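Local structure of cystalysin (Treponema denticola, 1C7N) at residues 224-236 and 247-261. The protein belongs to the aminotransferase class I and II family of pyridoxal-5'-phosphate-dependent enzymes and binds that cofactor. Sequence-based numbering, arbitrary orientation.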
loop_
_atom_site.group_PDB
_atom_site.type_symbol
_atom_site.label_atom_id
_atom_site.label_comp_id
_atom_site.label_asym_id
_atom_site.label_seq_id
_atom_site.Cartn_x
_atom_site.Cartn_y
_atom_site.Cartn_z
ATOM N N GLU A 224 2.944 -29.266 12.346
ATOM C CA GLU A 224 3.812 -28.194 12.821
ATOM C C GLU A 224 5.126 -28.088 12.059
ATOM O O GLU A 224 5.655 -26.989 11.884
ATOM C CB GLU A 224 4.089 -28.360 14.318
ATOM C CG GLU A 224 2.930 -27.950 15.218
ATOM C CD GLU A 224 2.481 -26.514 14.980
ATOM O OE1 GLU A 224 3.299 -25.704 14.490
ATOM O OE2 GLU A 224 1.316 -26.188 15.291
ATOM N N GLN A 225 5.658 -29.221 11.608
ATOM C CA GLN A 225 6.905 -29.196 10.854
ATOM C C GLN A 225 6.656 -28.586 9.482
ATOM O O GLN A 225 7.531 -27.929 8.918
ATOM C CB GLN A 225 7.496 -30.602 10.712
ATOM C CG GLN A 225 8.188 -31.109 11.970
ATOM C CD GLN A 225 7.214 -31.448 13.078
ATOM O OE1 GLN A 225 6.443 -32.406 12.971
ATOM N NE2 GLN A 225 7.235 -30.658 14.153
ATOM N N LEU A 226 5.463 -28.814 8.939
ATOM C CA LEU A 226 5.114 -28.233 7.647
ATOM C C LEU A 226 5.002 -26.727 7.879
ATOM O O LEU A 226 5.536 -25.928 7.109
ATOM C CB LEU A 226 3.780 -28.788 7.137
ATOM C CG LEU A 226 3.247 -28.180 5.833
ATOM C CD1 LEU A 226 4.190 -28.509 4.673
ATOM C CD2 LEU A 226 1.854 -28.715 5.555
ATOM N N ALA A 227 4.323 -26.354 8.961
ATOM C CA ALA A 227 4.141 -24.947 9.319
ATOM C C ALA A 227 5.485 -24.242 9.494
ATOM O O ALA A 227 5.588 -23.033 9.293
ATOM C CB ALA A 227 3.323 -24.830 10.608
ATOM N N ASP A 228 6.505 -25.005 9.878
ATOM C CA ASP A 228 7.849 -24.465 10.080
ATOM C C ASP A 228 8.451 -23.894 8.794
ATOM O O ASP A 228 9.349 -23.058 8.844
ATOM C CB ASP A 228 8.779 -25.550 10.635
ATOM C CG ASP A 228 8.571 -25.802 12.120
ATOM O OD1 ASP A 228 9.074 -26.836 12.615
ATOM O OD2 ASP A 228 7.922 -24.972 12.792
ATOM N N LYS A 229 7.969 -24.350 7.642
ATOM C CA LYS A 229 8.484 -23.832 6.381
ATOM C C LYS A 229 7.375 -23.391 5.428
ATOM O O LYS A 229 7.515 -23.471 4.209
ATOM C CB LYS A 229 9.390 -24.862 5.700
ATOM C CG LYS A 229 8.726 -26.160 5.276
ATOM C CD LYS A 229 9.726 -26.995 4.489
ATOM C CE LYS A 229 9.109 -28.258 3.917
ATOM N NZ LYS A 229 10.076 -28.943 3.000
ATOM N N THR A 230 6.277 -22.909 5.998
ATOM C CA THR A 230 5.139 -22.444 5.210
ATOM C C THR A 230 4.862 -20.953 5.403
ATOM O O THR A 230 5.058 -20.403 6.487
ATOM C CB THR A 230 3.839 -23.205 5.590
ATOM O OG1 THR A 230 4.000 -24.606 5.328
ATOM C CG2 THR A 230 2.643 -22.670 4.787
ATOM N N ILE A 231 4.416 -20.312 4.329
ATOM C CA ILE A 231 4.027 -18.908 4.351
ATOM C C ILE A 231 2.580 -18.969 3.883
ATOM O O ILE A 231 2.311 -19.417 2.772
ATOM C CB ILE A 231 4.820 -18.046 3.343
ATOM C CG1 ILE A 231 6.267 -17.866 3.809
ATOM C CG2 ILE A 231 4.141 -16.695 3.189
ATOM C CD1 ILE A 231 7.145 -17.125 2.806
ATOM N N THR A 232 1.652 -18.552 4.736
ATOM C CA THR A 232 0.240 -18.588 4.380
ATOM C C THR A 232 -0.307 -17.183 4.175
ATOM O O THR A 232 -0.232 -16.341 5.075
ATOM C CB THR A 232 -0.593 -19.304 5.467
ATOM O OG1 THR A 232 -0.157 -20.666 5.588
ATOM C CG2 THR A 232 -2.066 -19.286 5.102
ATOM N N PHE A 233 -0.847 -16.937 2.983
ATOM C CA PHE A 233 -1.406 -15.631 2.647
ATOM C C PHE A 233 -2.904 -15.574 2.920
ATOM O O PHE A 233 -3.671 -16.382 2.396
ATOM C CB PHE A 233 -1.169 -15.303 1.164
ATOM C CG PHE A 233 0.241 -15.542 0.699
ATOM C CD1 PHE A 233 0.655 -16.815 0.324
ATOM C CD2 PHE A 233 1.157 -14.494 0.629
ATOM C CE1 PHE A 233 1.960 -17.045 -0.114
ATOM C CE2 PHE A 233 2.466 -14.716 0.193
ATOM C CZ PHE A 233 2.866 -15.995 -0.179
ATOM N N THR A 234 -3.321 -14.634 3.764
ATOM C CA THR A 234 -4.743 -14.474 4.061
ATOM C C THR A 234 -5.066 -12.994 4.038
ATOM O O THR A 234 -4.167 -12.147 4.076
ATOM C CB THR A 234 -5.134 -15.001 5.461
ATOM O OG1 THR A 234 -4.766 -14.032 6.454
ATOM C CG2 THR A 234 -4.438 -16.318 5.757
ATOM N N ALA A 235 -6.355 -12.686 3.974
ATOM C CA ALA A 235 -6.803 -11.305 3.958
ATOM C C ALA A 235 -8.322 -11.287 4.012
ATOM O O ALA A 235 -8.977 -12.277 3.684
ATOM C CB ALA A 235 -6.312 -10.599 2.691
ATOM N N PRO A 236 -8.902 -10.161 4.447
ATOM C CA PRO A 236 -10.359 -10.038 4.532
ATOM C C PRO A 236 -10.963 -9.467 3.242
ATOM O O PRO A 236 -12.183 -9.418 3.099
ATOM C CB PRO A 236 -10.539 -9.090 5.714
ATOM C CG PRO A 236 -9.408 -8.114 5.483
ATOM C CD PRO A 236 -8.240 -9.040 5.146
ATOM N N MET A 247 -5.188 -4.404 2.681
ATOM C CA MET A 247 -4.634 -4.888 3.944
ATOM C C MET A 247 -4.665 -6.408 3.975
ATOM O O MET A 247 -5.729 -7.017 3.877
ATOM C CB MET A 247 -5.403 -4.320 5.138
ATOM C CG MET A 247 -4.825 -4.722 6.496
ATOM S SD MET A 247 -3.031 -4.461 6.661
ATOM C CE MET A 247 -2.921 -2.669 6.609
ATOM N N SER A 248 -3.490 -7.016 4.104
ATOM C CA SER A 248 -3.380 -8.468 4.125
ATOM C C SER A 248 -2.703 -8.967 5.399
ATOM O O SER A 248 -1.900 -8.260 6.012
ATOM C CB SER A 248 -2.574 -8.943 2.915
ATOM O OG SER A 248 -3.079 -8.396 1.711
ATOM N N ASN A 249 -3.036 -10.192 5.789
ATOM C CA ASN A 249 -2.450 -10.803 6.970
ATOM C C ASN A 249 -1.671 -12.042 6.554
ATOM O O ASN A 249 -2.234 -13.137 6.434
ATOM C CB ASN A 249 -3.538 -11.173 7.972
ATOM C CG ASN A 249 -4.191 -9.960 8.578
ATOM O OD1 ASN A 249 -3.519 -9.119 9.188
ATOM N ND2 ASN A 249 -5.505 -9.850 8.415
ATOM N N ILE A 250 -0.377 -11.855 6.315
ATOM C CA ILE A 250 0.492 -12.945 5.901
ATOM C C ILE A 250 0.992 -13.619 7.168
ATOM O O ILE A 250 1.637 -12.979 8.006
ATOM C CB ILE A 250 1.687 -12.417 5.077
ATOM C CG1 ILE A 250 1.209 -11.335 4.108
ATOM C CG2 ILE A 250 2.307 -13.557 4.274
ATOM C CD1 ILE A 250 0.165 -11.827 3.092
ATOM N N ILE A 251 0.684 -14.904 7.316
ATOM C CA ILE A 251 1.077 -15.643 8.512
ATOM C C ILE A 251 2.332 -16.478 8.304
ATOM O O ILE A 251 2.378 -17.353 7.433
ATOM C CB ILE A 251 -0.068 -16.569 8.981
ATOM C CG1 ILE A 251 -1.382 -15.787 9.027
ATOM C CG2 ILE A 251 0.244 -17.135 10.362
ATOM C CD1 ILE A 251 -1.333 -14.539 9.900
ATOM N N ILE A 252 3.346 -16.206 9.121
ATOM C CA ILE A 252 4.625 -16.910 9.042
ATOM C C ILE A 252 5.110 -17.293 10.440
ATOM O O ILE A 252 5.535 -16.438 11.218
ATOM C CB ILE A 252 5.696 -16.027 8.374
ATOM C CG1 ILE A 252 5.149 -15.457 7.062
ATOM C CG2 ILE A 252 6.951 -16.843 8.098
ATOM C CD1 ILE A 252 6.078 -14.464 6.402
ATOM N N LYS A 253 5.040 -18.584 10.748
ATOM C CA LYS A 253 5.460 -19.108 12.049
ATOM C C LYS A 253 6.963 -19.021 12.325
ATOM O O LYS A 253 7.378 -18.596 13.404
ATOM C CB LYS A 253 5.027 -20.571 12.181
ATOM C CG LYS A 253 5.547 -21.265 13.431
ATOM C CD LYS A 253 5.327 -22.770 13.350
ATOM C CE LYS A 253 5.696 -23.451 14.657
ATOM N NZ LYS A 253 5.716 -24.939 14.540
ATOM N N ASN A 254 7.774 -19.436 11.355
ATOM C CA ASN A 254 9.224 -19.428 11.515
ATOM C C ASN A 254 9.825 -18.028 11.587
ATOM O O ASN A 254 9.699 -17.237 10.651
ATOM C CB ASN A 254 9.884 -20.210 10.381
ATOM C CG ASN A 254 11.380 -20.366 10.582
ATOM O OD1 ASN A 254 12.169 -19.505 10.184
ATOM N ND2 ASN A 254 11.777 -21.460 11.221
ATOM N N PRO A 255 10.503 -17.709 12.703
ATOM C CA PRO A 255 11.128 -16.402 12.911
ATOM C C PRO A 255 12.128 -16.028 11.821
ATOM O O PRO A 255 12.207 -14.867 11.417
ATOM C CB PRO A 255 11.787 -16.551 14.279
ATOM C CG PRO A 255 10.880 -17.503 14.978
ATOM C CD PRO A 255 10.642 -18.542 13.910
ATOM N N ASP A 256 12.894 -17.008 11.353
ATOM C CA ASP A 256 13.881 -16.766 10.306
ATOM C C ASP A 256 13.204 -16.404 8.992
ATOM O O ASP A 256 13.582 -15.431 8.340
ATOM C CB ASP A 256 14.762 -18.001 10.113
ATOM C CG ASP A 256 15.839 -18.117 11.171
ATOM O OD1 ASP A 256 15.510 -18.019 12.373
ATOM O OD2 ASP A 256 17.015 -18.306 10.797
ATOM N N ILE A 257 12.210 -17.193 8.601
ATOM C CA ILE A 257 11.485 -16.928 7.364
ATOM C C ILE A 257 10.695 -15.626 7.497
ATOM O O ILE A 257 10.667 -14.808 6.576
ATOM C CB ILE A 257 10.503 -18.071 7.031
ATOM C CG1 ILE A 257 11.282 -19.343 6.688
ATOM C CG2 ILE A 257 9.612 -17.662 5.872
ATOM C CD1 ILE A 257 10.401 -20.569 6.489
ATOM N N ARG A 258 10.058 -15.439 8.648
ATOM C CA ARG A 258 9.272 -14.239 8.893
ATOM C C ARG A 258 10.128 -12.985 8.775
ATOM O O ARG A 258 9.747 -12.023 8.109
ATOM C CB ARG A 258 8.627 -14.299 10.281
ATOM C CG ARG A 258 7.670 -13.148 10.574
ATOM C CD ARG A 258 6.823 -13.421 11.813
ATOM N NE ARG A 258 7.615 -13.515 13.039
ATOM C CZ ARG A 258 7.672 -14.593 13.820
ATOM N NH1 ARG A 258 6.987 -15.685 13.510
ATOM N NH2 ARG A 258 8.401 -14.573 14.928
ATOM N N GLU A 259 11.292 -13.002 9.416
ATOM C CA GLU A 259 12.188 -11.855 9.381
ATOM C C GLU A 259 12.782 -11.598 8.000
ATOM O O GLU A 259 13.125 -10.462 7.676
ATOM C CB GLU A 259 13.291 -12.025 10.437
ATOM C CG GLU A 259 12.786 -11.776 11.859
ATOM C CD GLU A 259 13.754 -12.229 12.940
ATOM O OE1 GLU A 259 14.962 -11.921 12.843
ATOM O OE2 GLU A 259 13.298 -12.886 13.898
ATOM N N ARG A 260 12.897 -12.640 7.181
ATOM C CA ARG A 260 13.431 -12.474 5.830
ATOM C C ARG A 260 12.357 -11.872 4.925
ATOM O O ARG A 260 12.643 -11.045 4.056
ATOM C CB ARG A 260 13.889 -13.815 5.241
ATOM C CG ARG A 260 15.199 -14.353 5.813
ATOM C CD ARG A 260 16.139 -14.801 4.698
ATOM N NE ARG A 260 15.648 -15.954 3.950
ATOM C CZ ARG A 260 16.076 -16.288 2.736
ATOM N NH1 ARG A 260 16.999 -15.555 2.133
ATOM N NH2 ARG A 260 15.591 -17.355 2.122
ATOM N N PHE A 261 11.119 -12.310 5.129
ATOM C CA PHE A 261 9.985 -11.816 4.353
ATOM C C PHE A 261 9.795 -10.333 4.668
ATOM O O PHE A 261 9.545 -9.517 3.781
ATOM C CB PHE A 261 8.720 -12.588 4.740
ATOM C CG PHE A 261 7.494 -12.169 3.984
ATOM C CD1 PHE A 261 7.197 -12.728 2.745
ATOM C CD2 PHE A 261 6.633 -11.213 4.512
ATOM C CE1 PHE A 261 6.055 -12.340 2.045
ATOM C CE2 PHE A 261 5.491 -10.817 3.819
ATOM C CZ PHE A 261 5.200 -11.382 2.583
HETATM O O HOH W 1 7.037 -20.577 8.714
HETATM O O HOH W 2 9.170 -22.693 13.151
HETATM O O HOH W 3 3.630 -20.293 8.769
HETATM O O HOH W 4 -6.590 -11.891 6.974
#
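Lys253 reaches across to the helix 224-227 region and sets its ammonium group between two carboxylates, forming salt bridges from NZ to Glu224 OE1 (2.5 Å) and from NZ to Asp228 OD2 (2.8 Å). CG stands anti to the backbone N (chi1 174°) and the chain beyond it is extended, a course that takes CD past Ala227 CB and delivers NZ to the acids. The two acids are used differently: NZ meets Glu224 OE1 on the anti side and Asp228 OD2 on the syn side, each time tilted out of the carboxylate plane. A water also donates to Asp228 OD2.

Ile231 is at the centre of the apolar packing. Its CG2 packs on Ile250 CG2 at 3.8 Å and lies over one face of the Phe233 ring, near its rim, while CG1 leans on Ile257 CG2 of helix 255-267 at 3.9 Å. Ile252 runs alongside Ile231, its CG1 near both CG1 and CG2 of that residue. Farther along, Ile250 CD1 touches Phe233 CD2, and Ala101 of helix 98-109 adjoins both residues.

Strands 230-234 and 248-251 run antiparallel within the large mixed sheet, with Thr232 and Ile251 as a hydrogen-bonded pair; Ile251 N to Thr232 O measures 2.8 Å. Toward Ser248 the pairing becomes less regular. There Thr234 OG1, turned between its own N and carbonyl carbon (chi1 79°), donates to Asn249 O over 2.7 Å in the carbonyl plane, on a lone pair, while Thr234 N reaches the same oxygen from above that plane. A water bridges Thr234 OG1 and Asn249 ND2, and OD1 of the same amide is hydrogen-bonded to Tyr71 OH.

The chemistry thus changes along the contact, from an ionic network near the surface, just outside the strands, where two nearby carboxylates probably favour a protonated lysine, through buried aliphatic packing to the polar end beside Ser248, which touches pyridoxal-5'-phosphate.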